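Local structure of 5-formaminoimidazole-4-carboxamide-1-(beta)-D-ribofuranosyl 5'-monophosphate synthetase (Methanocaldococcus jannaschii, 2R7L) at residues I46-K49 and G50-V53; K74-E77 and I78-K81; R238-A241 and K242-L245; L353-I356 and D357-I360. The protein catalyses the ATP- and formate-dependent, folate-independent formylation of AICAR to FAICAR in purine biosynthesis, working as a homohexameric ATP-grasp ligase. All blocks are in the same frame, centred on the assembly; numbering follows the deposited sequence.

Contact 1: I46-K49 and G50-V53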
ATOM      1  N   ILE A  46      10.570  -9.990  26.622  1.00 44.66           N
ATOM      2  CA  ILE A  46      11.516 -10.425  27.646  1.00 41.64           C
ATOM      3  C   ILE A  46      12.878 -10.677  27.008  1.00 37.68           C
ATOM      4  O   ILE A  46      12.997 -11.461  26.061  1.00 39.08           O
ATOM      5  CB  ILE A  46      11.041 -11.688  28.366  1.00 43.10           C
ATOM      6  CG1 ILE A  46       9.604 -11.511  28.843  1.00 44.60           C
ATOM      7  CG2 ILE A  46      11.961 -12.001  29.536  1.00 47.88           C
ATOM      8  CD1 ILE A  46       9.044 -12.723  29.547  1.00 51.16           C
ATOM      9  N   THR A  47      13.902 -10.001  27.517  1.00 31.74           N
ATOM     10  CA  THR A  47      15.233 -10.091  26.938  1.00 35.09           C
ATOM     11  C   THR A  47      16.319 -10.065  28.029  1.00 39.36           C
ATOM     12  O   THR A  47      16.011 -10.143  29.216  1.00 40.33           O
ATOM     13  CB  THR A  47      15.451  -8.967  25.914  1.00 38.91           C
ATOM     14  OG1 THR A  47      16.700  -9.155  25.243  1.00 42.05           O
ATOM     15  CG2 THR A  47      15.439  -7.598  26.601  1.00 43.20           C
ATOM     16  N   MET A  48      17.583  -9.976  27.623  1.00 35.38           N
ATOM     17  CA  MET A  48      18.693  -9.936  28.568  1.00 40.43           C
ATOM     18  C   MET A  48      19.903  -9.300  27.913  1.00 41.07           C
ATOM     19  O   MET A  48      19.964  -9.188  26.688  1.00 43.85           O
ATOM     20  CB  MET A  48      19.038 -11.341  29.111  1.00 44.41           C
ATOM     21  CG  MET A  48      19.371 -12.402  28.055  1.00 46.57           C
ATOM     22  SD  MET A  48      19.994 -13.969  28.738  1.00 46.92           S
ATOM     23  CE  MET A  48      21.703 -13.518  29.031  1.00 37.64           C
ATOM     24  N   LYS A  49      20.856  -8.860  28.727  1.00 42.88           N
ATOM     25  CA  LYS A  49      22.062  -8.243  28.198  1.00 47.37           C
ATOM     26  C   LYS A  49      22.780  -9.252  27.311  1.00 49.06           C
ATOM     27  O   LYS A  49      22.870 -10.432  27.651  1.00 47.79           O
ATOM     28  CB  LYS A  49      22.979  -7.772  29.330  1.00 57.41           C
ATOM     29  CG  LYS A  49      22.382  -6.688  30.219  1.00 63.33           C
ATOM     30  CD  LYS A  49      23.442  -6.080  31.129  1.00 69.73           C
ATOM     31  CE  LYS A  49      22.847  -5.019  32.048  1.00 76.32           C
ATOM     32  NZ  LYS A  49      23.872  -4.399  32.945  1.00 76.19           N
ATOM     33  N   GLY A  50      23.279  -8.783  26.174  1.00 41.04           N
ATOM     34  CA  GLY A  50      23.950  -9.651  25.218  1.00 46.69           C
ATOM     35  C   GLY A  50      23.052 -10.220  24.129  1.00 43.09           C
ATOM     36  O   GLY A  50      23.540 -10.611  23.067  1.00 49.28           O
ATOM     37  N   ARG A  51      21.744 -10.269  24.389  1.00 37.96           N
ATOM     38  CA  ARG A  51      20.787 -10.846  23.440  1.00 42.47           C
ATOM     39  C   ARG A  51      19.628  -9.910  23.048  1.00 45.96           C
ATOM     40  O   ARG A  51      18.602 -10.365  22.530  1.00 40.00           O
ATOM     41  CB  ARG A  51      20.225 -12.153  24.001  1.00 44.74           C
ATOM     42  CG  ARG A  51      21.279 -13.243  24.205  1.00 46.50           C
ATOM     43  CD  ARG A  51      20.645 -14.569  24.587  1.00 54.35           C
ATOM     44  NE  ARG A  51      19.854 -15.151  23.502  1.00 60.85           N
ATOM     45  CZ  ARG A  51      19.325 -16.372  23.534  1.00 64.66           C
ATOM     46  NH1 ARG A  51      19.510 -17.146  24.599  1.00 68.47           N
ATOM     47  NH2 ARG A  51      18.618 -16.825  22.507  1.00 59.94           N
ATOM     48  N   ASP A  52      19.793  -8.610  23.286  1.00 44.86           N
ATOM     49  CA  ASP A  52      18.701  -7.650  23.095  1.00 41.83           C
ATOM     50  C   ASP A  52      18.813  -6.843  21.808  1.00 36.87           C
ATOM     51  O   ASP A  52      17.825  -6.274  21.342  1.00 42.58           O
ATOM     52  CB  ASP A  52      18.557  -6.716  24.313  1.00 44.39           C
ATOM     53  CG  ASP A  52      19.821  -5.932  24.612  1.00 45.40           C
ATOM     54  OD1 ASP A  52      20.908  -6.333  24.151  1.00 48.03           O
ATOM     55  OD2 ASP A  52      19.729  -4.909  25.321  1.00 56.18           O
ATOM     56  N   VAL A  53      20.011  -6.806  21.234  1.00 30.49           N
ATOM     57  CA  VAL A  53      20.282  -6.006  20.040  1.00 36.29           C
ATOM     58  C   VAL A  53      19.313  -6.200  18.863  1.00 41.90           C
ATOM     59  O   VAL A  53      18.881  -5.221  18.261  1.00 50.75           O
ATOM     60  CB  VAL A  53      21.732  -6.187  19.551  1.00 34.91           C
ATOM     61  CG1 VAL A  53      21.926  -5.521  18.199  1.00 30.24           C
ATOM     62  CG2 VAL A  53      22.696  -5.604  20.562  1.00 41.07           C
TER
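A local turn contact joins Met48 to Arg51 just beyond strand 43-47 of the parallel four-stranded sheet, on the way to helix 53-57. The turn is a type II beta turn, closed by a hydrogen bond from Arg51 N to Met48 O (3.1 Å, N-H...O angle 157°). The donor stands above the carbonyl plane, 38° out of it. Gly50 takes the third turn position with a positive phi, where a side chain would collide with the carbonyl oxygen of Lys49. Beside this bond the side chains of Met48 and Arg51 cross obliquely, CG of Met48 lying 4.2 Å from CB of Arg51. Just before the turn, Thr47 faces Asp52, beyond its far end: chi1 at -173° puts Thr47 OG1 opposite the backbone N and 3.2 Å from Asp52 CB, while CG2 faces that methylene. Asp52 OD2 instead binds Tyr66 OH. Arg51 turns its guanidinium away from the turn and donates from NH1 to Tyr98 OH; its side chain comes within about 5 Å of the bound AICAR. One backbone bond thus closes the turn, with van der Waals contacts around it, while the polar ends of Arg51 and Asp52 bind tyrosines outside it, Arg51 beside the nucleotide pocket.

Contact 2: K74-E77 and I78-K81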
ATOM      1  N   LYS A  74      10.350 -17.647  34.738  1.00 53.71           N
ATOM      2  CA  LYS A  74       9.382 -18.378  35.552  1.00 56.86           C
ATOM      3  C   LYS A  74       9.144 -17.651  36.877  1.00 50.05           C
ATOM      4  O   LYS A  74       8.089 -17.797  37.489  1.00 45.22           O
ATOM      5  CB  LYS A  74       9.862 -19.806  35.818  1.00 60.42           C
ATOM      6  CG  LYS A  74      11.289 -19.882  36.325  1.00 65.70           C
ATOM      7  CD  LYS A  74      11.570 -21.196  37.031  1.00 69.93           C
ATOM      8  CE  LYS A  74      13.064 -21.395  37.214  1.00 71.92           C
ATOM      9  NZ  LYS A  74      13.717 -20.159  37.723  1.00 72.21           N
ATOM     10  N   ASN A  75      10.133 -16.868  37.304  1.00 49.88           N
ATOM     11  CA  ASN A  75      10.063 -16.149  38.576  1.00 55.43           C
ATOM     12  C   ASN A  75       8.777 -15.360  38.736  1.00 61.10           C
ATOM     13  O   ASN A  75       8.258 -14.793  37.773  1.00 61.97           O
ATOM     14  CB  ASN A  75      11.260 -15.216  38.741  1.00 51.80           C
ATOM     15  CG  ASN A  75      12.561 -15.966  38.882  1.00 56.20           C
ATOM     16  OD1 ASN A  75      12.573 -17.191  39.001  1.00 53.62           O
ATOM     17  ND2 ASN A  75      13.673 -15.236  38.868  1.00 60.68           N
ATOM     18  N   GLU A  76       8.276 -15.317  39.966  1.00 66.61           N
ATOM     19  CA  GLU A  76       7.014 -14.657  40.257  1.00 68.55           C
ATOM     20  C   GLU A  76       7.131 -13.154  40.032  1.00 66.14           C
ATOM     21  O   GLU A  76       6.138 -12.484  39.769  1.00 67.57           O
ATOM     22  CB  GLU A  76       6.579 -14.956  41.692  1.00 73.35           C
ATOM     23  CG  GLU A  76       5.178 -15.544  41.803  1.00 75.13           C
ATOM     24  CD  GLU A  76       4.091 -14.546  41.460  1.00 75.86           C
ATOM     25  OE1 GLU A  76       4.216 -13.370  41.867  1.00 74.21           O
ATOM     26  OE2 GLU A  76       3.110 -14.942  40.792  1.00 75.44           O
ATOM     27  N   GLU A  77       8.350 -12.631  40.126  1.00 62.46           N
ATOM     28  CA  GLU A  77       8.600 -11.220  39.863  1.00 64.12           C
ATOM     29  C   GLU A  77       8.277 -10.859  38.414  1.00 68.05           C
ATOM     30  O   GLU A  77       7.753  -9.779  38.132  1.00 67.26           O
ATOM     31  CB  GLU A  77      10.057 -10.867  40.164  1.00 68.01           C
ATOM     32  CG  GLU A  77      10.419  -9.425  39.840  1.00 76.86           C
ATOM     33  CD  GLU A  77      11.917  -9.170  39.858  1.00 82.96           C
ATOM     34  OE1 GLU A  77      12.664 -10.019  40.390  1.00 86.44           O
ATOM     35  OE2 GLU A  77      12.346  -8.115  39.339  1.00 84.01           O
ATOM     36  N   ILE A  78       8.597 -11.772  37.500  1.00 68.06           N
ATOM     37  CA  ILE A  78       8.410 -11.537  36.071  1.00 60.71           C
ATOM     38  C   ILE A  78       6.953 -11.722  35.670  1.00 58.97           C
ATOM     39  O   ILE A  78       6.430 -10.976  34.844  1.00 64.47           O
ATOM     40  CB  ILE A  78       9.311 -12.460  35.225  1.00 61.24           C
ATOM     41  CG1 ILE A  78      10.779 -12.294  35.634  1.00 61.27           C
ATOM     42  CG2 ILE A  78       9.109 -12.204  33.733  1.00 58.72           C
ATOM     43  CD1 ILE A  78      11.275 -10.862  35.623  1.00 66.38           C
ATOM     44  N   GLN A  79       6.298 -12.715  36.260  1.00 52.77           N
ATOM     45  CA  GLN A  79       4.885 -12.939  36.001  1.00 57.06           C
ATOM     46  C   GLN A  79       4.056 -11.720  36.402  1.00 60.78           C
ATOM     47  O   GLN A  79       3.019 -11.444  35.798  1.00 63.22           O
ATOM     48  CB  GLN A  79       4.383 -14.162  36.761  1.00 59.30           C
ATOM     49  CG  GLN A  79       5.164 -15.437  36.510  1.00 60.00           C
ATOM     50  CD  GLN A  79       4.467 -16.651  37.089  1.00 60.35           C
ATOM     51  OE1 GLN A  79       3.240 -16.756  37.046  1.00 58.66           O
ATOM     52  NE2 GLN A  79       5.247 -17.581  37.630  1.00 60.76           N
ATOM     53  N   GLU A  80       4.513 -11.002  37.426  1.00 59.33           N
ATOM     54  CA  GLU A  80       3.788  -9.836  37.930  1.00 61.24           C
ATOM     55  C   GLU A  80       3.862  -8.649  36.986  1.00 56.09           C
ATOM     56  O   GLU A  80       2.842  -8.042  36.668  1.00 59.24           O
ATOM     57  CB  GLU A  80       4.262  -9.436  39.332  1.00 64.18           C
ATOM     58  CG  GLU A  80       3.215  -9.677  40.414  1.00 66.91           C
ATOM     59  CD  GLU A  80       2.036  -8.719  40.317  1.00 68.53           C
ATOM     60  OE1 GLU A  80       2.271  -7.499  40.192  1.00 69.06           O
ATOM     61  OE2 GLU A  80       0.877  -9.183  40.371  1.00 69.00           O
ATOM     62  N   LYS A  81       5.072  -8.315  36.549  1.00 53.65           N
ATOM     63  CA  LYS A  81       5.254  -7.274  35.553  1.00 56.99           C
ATOM     64  C   LYS A  81       4.376  -7.534  34.331  1.00 57.87           C
ATOM     65  O   LYS A  81       3.739  -6.618  33.817  1.00 62.69           O
ATOM     66  CB  LYS A  81       6.716  -7.187  35.131  1.00 53.00           C
ATOM     67  CG  LYS A  81       7.678  -6.982  36.276  1.00 57.22           C
ATOM     68  CD  LYS A  81       9.077  -6.720  35.751  1.00 60.42           C
ATOM     69  CE  LYS A  81      10.074  -6.535  36.878  1.00 62.64           C
ATOM     70  NZ  LYS A  81      11.440  -6.300  36.346  1.00 59.64           N
TER
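Gln79 sets CG beside its own backbone N (chi1 -55°) and extends the next bond (chi2 -170°), which carries its amide back past the start of helix 76-84 to the carbonyl of Lys74. This is the N-terminal turn of that helix, with Asn75 at the N-cap position but making no capping bond with its side chain. Gln79 NE2 donates to Lys74 O at 2.9 Å, with an N-H...O angle of 161°; the acceptor lies in the amide plane. The same amide is gripped from the loop beyond: NE2 also donates to Ser107 O, and OE1 accepts from Leu109 N. With an alanine here, Lys74 O, Ser107 O and Leu109 N would probably lose their amide partner, and the tie between helix start and loop would be weakened. Backbone bonds continue the turn, Gln79 N to Asn75 O at 3.2 Å and Glu80 N to Glu76 O at 3.2 Å. Ile78 lies on the buried side, its CB 3.6 Å from Asn75 O, and packs on Val67. The exposed face is charged: Glu76 OE2 makes a salt bridge with Arg83. Glu77 and Lys81 run side by side in the same direction, an i to i+4 pairing whose long salt bridge spans 3.6 Å from OE2 of Glu77 to NZ of Lys81.

Contact 3: R238-A241 and K242-L245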
ATOM      1  N   ARG A 238      27.020 -31.605   0.573  1.00 27.32           N
ATOM      2  CA  ARG A 238      27.476 -30.700  -0.476  1.00 26.15           C
ATOM      3  C   ARG A 238      28.949 -30.943  -0.800  1.00 28.45           C
ATOM      4  O   ARG A 238      29.539 -30.244  -1.631  1.00 31.31           O
ATOM      5  CB  ARG A 238      27.252 -29.236  -0.090  1.00 27.07           C
ATOM      6  CG  ARG A 238      27.325 -28.297  -1.290  1.00 38.20           C
ATOM      7  CD  ARG A 238      27.194 -26.855  -0.880  1.00 38.79           C
ATOM      8  NE  ARG A 238      27.026 -25.987  -2.045  1.00 46.19           N
ATOM      9  CZ  ARG A 238      27.929 -25.110  -2.469  1.00 37.85           C
ATOM     10  NH1 ARG A 238      29.079 -24.965  -1.824  1.00 38.47           N
ATOM     11  NH2 ARG A 238      27.673 -24.362  -3.534  1.00 42.98           N
ATOM     12  N   ILE A 239      29.538 -31.924  -0.121  1.00 30.19           N
ATOM     13  CA  ILE A 239      30.883 -32.413  -0.451  1.00 27.24           C
ATOM     14  C   ILE A 239      30.699 -33.547  -1.454  1.00 29.12           C
ATOM     15  O   ILE A 239      29.866 -34.428  -1.237  1.00 29.71           O
ATOM     16  CB  ILE A 239      31.598 -32.945   0.804  1.00 26.90           C
ATOM     17  CG1 ILE A 239      31.682 -31.852   1.870  1.00 26.42           C
ATOM     18  CG2 ILE A 239      33.010 -33.455   0.478  1.00 30.13           C
ATOM     19  CD1 ILE A 239      32.154 -32.358   3.222  1.00 36.15           C
ATOM     20  N   PRO A 240      31.449 -33.515  -2.571  1.00 26.81           N
ATOM     21  CA  PRO A 240      31.362 -34.584  -3.578  1.00 32.02           C
ATOM     22  C   PRO A 240      31.632 -35.960  -2.964  1.00 26.20           C
ATOM     23  O   PRO A 240      32.411 -36.071  -2.017  1.00 29.09           O
ATOM     24  CB  PRO A 240      32.459 -34.211  -4.582  1.00 27.71           C
ATOM     25  CG  PRO A 240      32.637 -32.734  -4.410  1.00 27.91           C
ATOM     26  CD  PRO A 240      32.422 -32.477  -2.950  1.00 27.47           C
ATOM     27  N   ALA A 241      30.958 -36.981  -3.479  1.00 30.70           N
ATOM     28  CA  ALA A 241      31.014 -38.331  -2.915  1.00 33.76           C
ATOM     29  C   ALA A 241      32.448 -38.841  -2.721  1.00 35.66           C
ATOM     30  O   ALA A 241      32.785 -39.408  -1.673  1.00 34.74           O
ATOM     31  CB  ALA A 241      30.223 -39.293  -3.789  1.00 29.53           C
ATOM     32  N   LYS A 242      33.290 -38.628  -3.727  1.00 32.94           N
ATOM     33  CA  LYS A 242      34.674 -39.104  -3.676  1.00 35.53           C
ATOM     34  C   LYS A 242      35.407 -38.516  -2.487  1.00 39.10           C
ATOM     35  O   LYS A 242      36.198 -39.192  -1.835  1.00 38.13           O
ATOM     36  CB  LYS A 242      35.411 -38.769  -4.975  1.00 44.26           C
ATOM     37  CG  LYS A 242      34.993 -39.641  -6.158  1.00 51.42           C
ATOM     38  CD  LYS A 242      35.477 -39.063  -7.478  1.00 60.23           C
ATOM     39  CE  LYS A 242      34.907 -39.822  -8.673  1.00 61.13           C
ATOM     40  NZ  LYS A 242      35.554 -41.148  -8.863  1.00 59.75           N
ATOM     41  N   ASP A 243      35.135 -37.253  -2.189  1.00 34.31           N
ATOM     42  CA  ASP A 243      35.749 -36.615  -1.030  1.00 31.36           C
ATOM     43  C   ASP A 243      35.098 -37.014   0.296  1.00 27.75           C
ATOM     44  O   ASP A 243      35.781 -37.123   1.310  1.00 36.30           O
ATOM     45  CB  ASP A 243      35.767 -35.106  -1.224  1.00 36.54           C
ATOM     46  CG  ASP A 243      36.550 -34.708  -2.447  1.00 41.05           C
ATOM     47  OD1 ASP A 243      37.771 -34.976  -2.464  1.00 43.29           O
ATOM     48  OD2 ASP A 243      35.952 -34.152  -3.393  1.00 38.00           O
ATOM     49  N   GLN A 244      33.785 -37.240   0.295  1.00 27.91           N
ATOM     50  CA  GLN A 244      33.115 -37.702   1.511  1.00 32.58           C
ATOM     51  C   GLN A 244      33.712 -39.025   1.985  1.00 34.41           C
ATOM     52  O   GLN A 244      33.969 -39.208   3.172  1.00 40.50           O
ATOM     53  CB  GLN A 244      31.613 -37.880   1.286  1.00 31.66           C
ATOM     54  CG  GLN A 244      30.792 -36.604   1.361  1.00 28.40           C
ATOM     55  CD  GLN A 244      29.316 -36.887   1.258  1.00 30.01           C
ATOM     56  OE1 GLN A 244      28.764 -37.666   2.042  1.00 32.98           O
ATOM     57  NE2 GLN A 244      28.663 -36.271   0.280  1.00 30.41           N
ATOM     58  N   LEU A 245      33.922 -39.947   1.047  1.00 41.22           N
ATOM     59  CA  LEU A 245      34.490 -41.261   1.355  1.00 45.02           C
ATOM     60  C   LEU A 245      35.884 -41.182   1.972  1.00 44.62           C
ATOM     61  O   LEU A 245      36.289 -42.074   2.713  1.00 51.66           O
ATOM     62  CB  LEU A 245      34.526 -42.147   0.107  1.00 42.68           C
ATOM     63  CG  LEU A 245      33.178 -42.403  -0.565  1.00 41.78           C
ATOM     64  CD1 LEU A 245      33.342 -43.414  -1.680  1.00 44.56           C
ATOM     65  CD2 LEU A 245      32.132 -42.862   0.445  1.00 39.54           C
TER
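Hydrogen bonds come first at the start of helix 241-245, where the side chain of Gln244 folds back onto the carbonyl of Ile239. NE2 of Gln244 donates to Ile239 O at 2.7 Å in a nearly straight bond (172°), with the acceptor 5° from the amide plane. Pro240, at the N-cap position, offers its carbonyl to Gln244 N at 2.9 Å, and Asp243 N adds a weak bond to the same oxygen. Leu245 N closes the next turn on Ala241 O at 3.0 Å.

Van der Waals contacts flank these bonds. In Ile239, chi1 of -58° sets CG1 beside the backbone N and leaves CG2 opposite it, 3.6 Å from Asp243 CB, while CB of Ile239 meets CG of Gln244 at 3.8 Å. The ring of Pro240 lies against Asp243, its CG 3.7 Å from OD2.

Charged and intersubunit contacts come last. Asp243 OD1 bridges to Lys178 of a second subunit, and OE1 of Gln244 accepts from Ala241 N of a third subunit. A leucine in place of Gln244 would probably leave Ile239 O and that neighbouring Ala241 N without their partners. The single amide thus fixes the helix start by its NH2 and joins subunits by its oxygen, while Arg238 NH1 bonds O2' of an ATP and NH2 pairs with Glu230 of the second subunit, consistent with this segment adjoining that subunit's nucleotide site.

Contact 4: L353-I356 and D357-I360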
ATOM      1  N   LEU A 353     -14.808  -9.189  19.887  1.00 44.43           N
ATOM      2  CA  LEU A 353     -16.046  -9.966  19.862  1.00 40.35           C
ATOM      3  C   LEU A 353     -16.380 -10.518  21.240  1.00 38.03           C
ATOM      4  O   LEU A 353     -17.366 -11.230  21.406  1.00 42.03           O
ATOM      5  CB  LEU A 353     -15.961 -11.116  18.854  1.00 46.18           C
ATOM      6  CG  LEU A 353     -15.695 -10.805  17.381  1.00 47.20           C
ATOM      7  CD1 LEU A 353     -15.155 -12.035  16.690  1.00 48.62           C
ATOM      8  CD2 LEU A 353     -16.947 -10.314  16.685  1.00 47.37           C
ATOM      9  N   ASP A 354     -15.552 -10.181  22.223  1.00 43.05           N
ATOM     10  CA  ASP A 354     -15.722 -10.675  23.587  1.00 53.84           C
ATOM     11  C   ASP A 354     -15.700 -12.210  23.602  1.00 57.51           C
ATOM     12  O   ASP A 354     -16.660 -12.863  24.029  1.00 53.09           O
ATOM     13  CB  ASP A 354     -17.016 -10.134  24.199  1.00 62.80           C
ATOM     14  CG  ASP A 354     -16.980 -10.113  25.712  1.00 71.15           C
ATOM     15  OD1 ASP A 354     -15.904  -9.827  26.278  1.00 74.63           O
ATOM     16  OD2 ASP A 354     -18.031 -10.375  26.337  1.00 76.98           O
ATOM     17  N   MET A 355     -14.597 -12.770  23.111  1.00 54.01           N
ATOM     18  CA  MET A 355     -14.422 -14.213  22.991  1.00 42.39           C
ATOM     19  C   MET A 355     -12.996 -14.568  23.336  1.00 41.46           C
ATOM     20  O   MET A 355     -12.418 -15.486  22.756  1.00 45.71           O
ATOM     21  CB  MET A 355     -14.718 -14.677  21.570  1.00 43.89           C
ATOM     22  CG  MET A 355     -16.174 -14.608  21.189  1.00 43.96           C
ATOM     23  SD  MET A 355     -16.415 -15.029  19.463  1.00 51.52           S
ATOM     24  CE  MET A 355     -18.190 -15.157  19.410  1.00 54.09           C
ATOM     25  N   ILE A 356     -12.423 -13.836  24.281  1.00 38.53           N
ATOM     26  CA  ILE A 356     -11.057 -14.080  24.678  1.00 44.09           C
ATOM     27  C   ILE A 356     -10.929 -15.494  25.238  1.00 53.04           C
ATOM     28  O   ILE A 356      -9.833 -16.048  25.308  1.00 56.25           O
ATOM     29  CB  ILE A 356     -10.593 -13.064  25.724  1.00 46.46           C
ATOM     30  CG1 ILE A 356      -9.089 -12.828  25.595  1.00 44.98           C
ATOM     31  CG2 ILE A 356     -10.985 -13.516  27.124  1.00 50.33           C
ATOM     32  CD1 ILE A 356      -8.679 -12.397  24.201  1.00 48.54           C
ATOM     33  N   ASP A 357     -12.062 -16.080  25.613  1.00 51.85           N
ATOM     34  CA  ASP A 357     -12.074 -17.393  26.235  1.00 54.39           C
ATOM     35  C   ASP A 357     -11.903 -18.508  25.203  1.00 51.37           C
ATOM     36  O   ASP A 357     -11.637 -19.654  25.556  1.00 43.22           O
ATOM     37  CB  ASP A 357     -13.358 -17.593  27.048  1.00 58.58           C
ATOM     38  CG  ASP A 357     -14.601 -17.644  26.182  1.00 64.91           C
ATOM     39  OD1 ASP A 357     -14.687 -16.875  25.200  1.00 69.62           O
ATOM     40  OD2 ASP A 357     -15.501 -18.451  26.487  1.00 67.54           O
ATOM     41  N   LYS A 358     -12.052 -18.175  23.928  1.00 45.30           N
ATOM     42  CA  LYS A 358     -11.853 -19.163  22.878  1.00 44.29           C
ATOM     43  C   LYS A 358     -10.373 -19.323  22.506  1.00 39.32           C
ATOM     44  O   LYS A 358     -10.014 -20.239  21.772  1.00 44.35           O
ATOM     45  CB  LYS A 358     -12.678 -18.814  21.634  1.00 44.61           C
ATOM     46  CG  LYS A 358     -14.170 -19.104  21.756  1.00 49.36           C
ATOM     47  CD  LYS A 358     -14.906 -18.655  20.501  1.00 51.29           C
ATOM     48  CE  LYS A 358     -16.361 -19.101  20.493  1.00 62.71           C
ATOM     49  NZ  LYS A 358     -16.513 -20.519  20.060  1.00 67.76           N
ATOM     50  N   ILE A 359      -9.513 -18.447  23.015  1.00 34.86           N
ATOM     51  CA  ILE A 359      -8.134 -18.409  22.535  1.00 35.25           C
ATOM     52  C   ILE A 359      -7.070 -18.353  23.617  1.00 34.82           C
ATOM     53  O   ILE A 359      -5.888 -18.521  23.325  1.00 41.63           O
ATOM     54  CB  ILE A 359      -7.882 -17.227  21.541  1.00 37.85           C
ATOM     55  CG1 ILE A 359      -8.043 -15.877  22.239  1.00 36.49           C
ATOM     56  CG2 ILE A 359      -8.803 -17.315  20.336  1.00 25.74           C
ATOM     57  CD1 ILE A 359      -7.200 -14.776  21.632  1.00 37.63           C
ATOM     58  N   ILE A 360      -7.461 -18.099  24.858  1.00 32.65           N
ATOM     59  CA  ILE A 360      -6.466 -18.062  25.928  1.00 40.36           C
ATOM     60  C   ILE A 360      -6.698 -19.152  26.972  1.00 43.98           C
ATOM     61  O   ILE A 360      -7.791 -19.703  27.078  1.00 43.94           O
ATOM     62  CB  ILE A 360      -6.379 -16.689  26.613  1.00 43.31           C
ATOM     63  CG1 ILE A 360      -7.701 -16.343  27.301  1.00 41.96           C
ATOM     64  CG2 ILE A 360      -5.961 -15.607  25.607  1.00 41.92           C
ATOM     65  CD1 ILE A 360      -7.550 -15.309  28.402  1.00 37.99           C
TER
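Ile356 packs against Ile359 and Ile360 in the C-terminal tail that follows helix 339-353. In Ile356, chi1 at -150° and chi2 at 55° send CD1 to CD1 of Ile359, 3.8 Å away, the two side chains crossing at about a right angle. CG1 of Ile356 meets CD1 of Ile360 at 4.1 Å, approaching it obliquely. Both later isoleucines place CG1 between their own N and carbonyl carbon, chi1 near 65° in both, and CG1 of each lies beside the carbonyl oxygen of Ile356. That oxygen accepts from Ile360 N at 3.2 Å, nearly in line with the C=O bond, and weakly from Ile359 N.

Elsewhere in the turn Met355 and Lys358 run side by side in the same direction. The methionine is extended, and its SD lies 4.1 Å from Lys358 CD, a contact with the aliphatic part of the lysine. Met355 also packs on Met355 of a fourth subunit. Ile356 and Ile360 rest on Phe11 of helix 4-11 and Ile88 of strand 87-89, while Ile359 packs on Ile347 and Ala350. Just past the helix, Asp354 has left helical angles, in a Schellman motif. After this C-cap comes a tight i to i+3 turn, closed by Lys358 N donating to Met355 O at 3.0 Å from well above the carbonyl plane, and the tail packs on helix 4-11 and edge strand 87-89.

Overall arrangement
Along the chain the four contacts come in order, each closing before the next opens. Contacts 1 and 2 share the N-terminal parallel sheet region: their centres are 17 Å apart and they touch, Ile46 CD1 lying 4.2 Å from Ile78 CG2. Contact 4, although last in sequence, packs back on the N-terminal helix 4-11 and edge strand 87-89, its centre 24 Å from contact 2. Contact 3 stands apart in the ATP-grasp range, its centre 40 Å from contact 1 and 55 Å from contact 4. The AICAR-side turn and the ATP-side helix are thus widely separated; contacts 1 and 3 both touch the second subunit, and contact 4 a fourth, while no other chain touches contact 2.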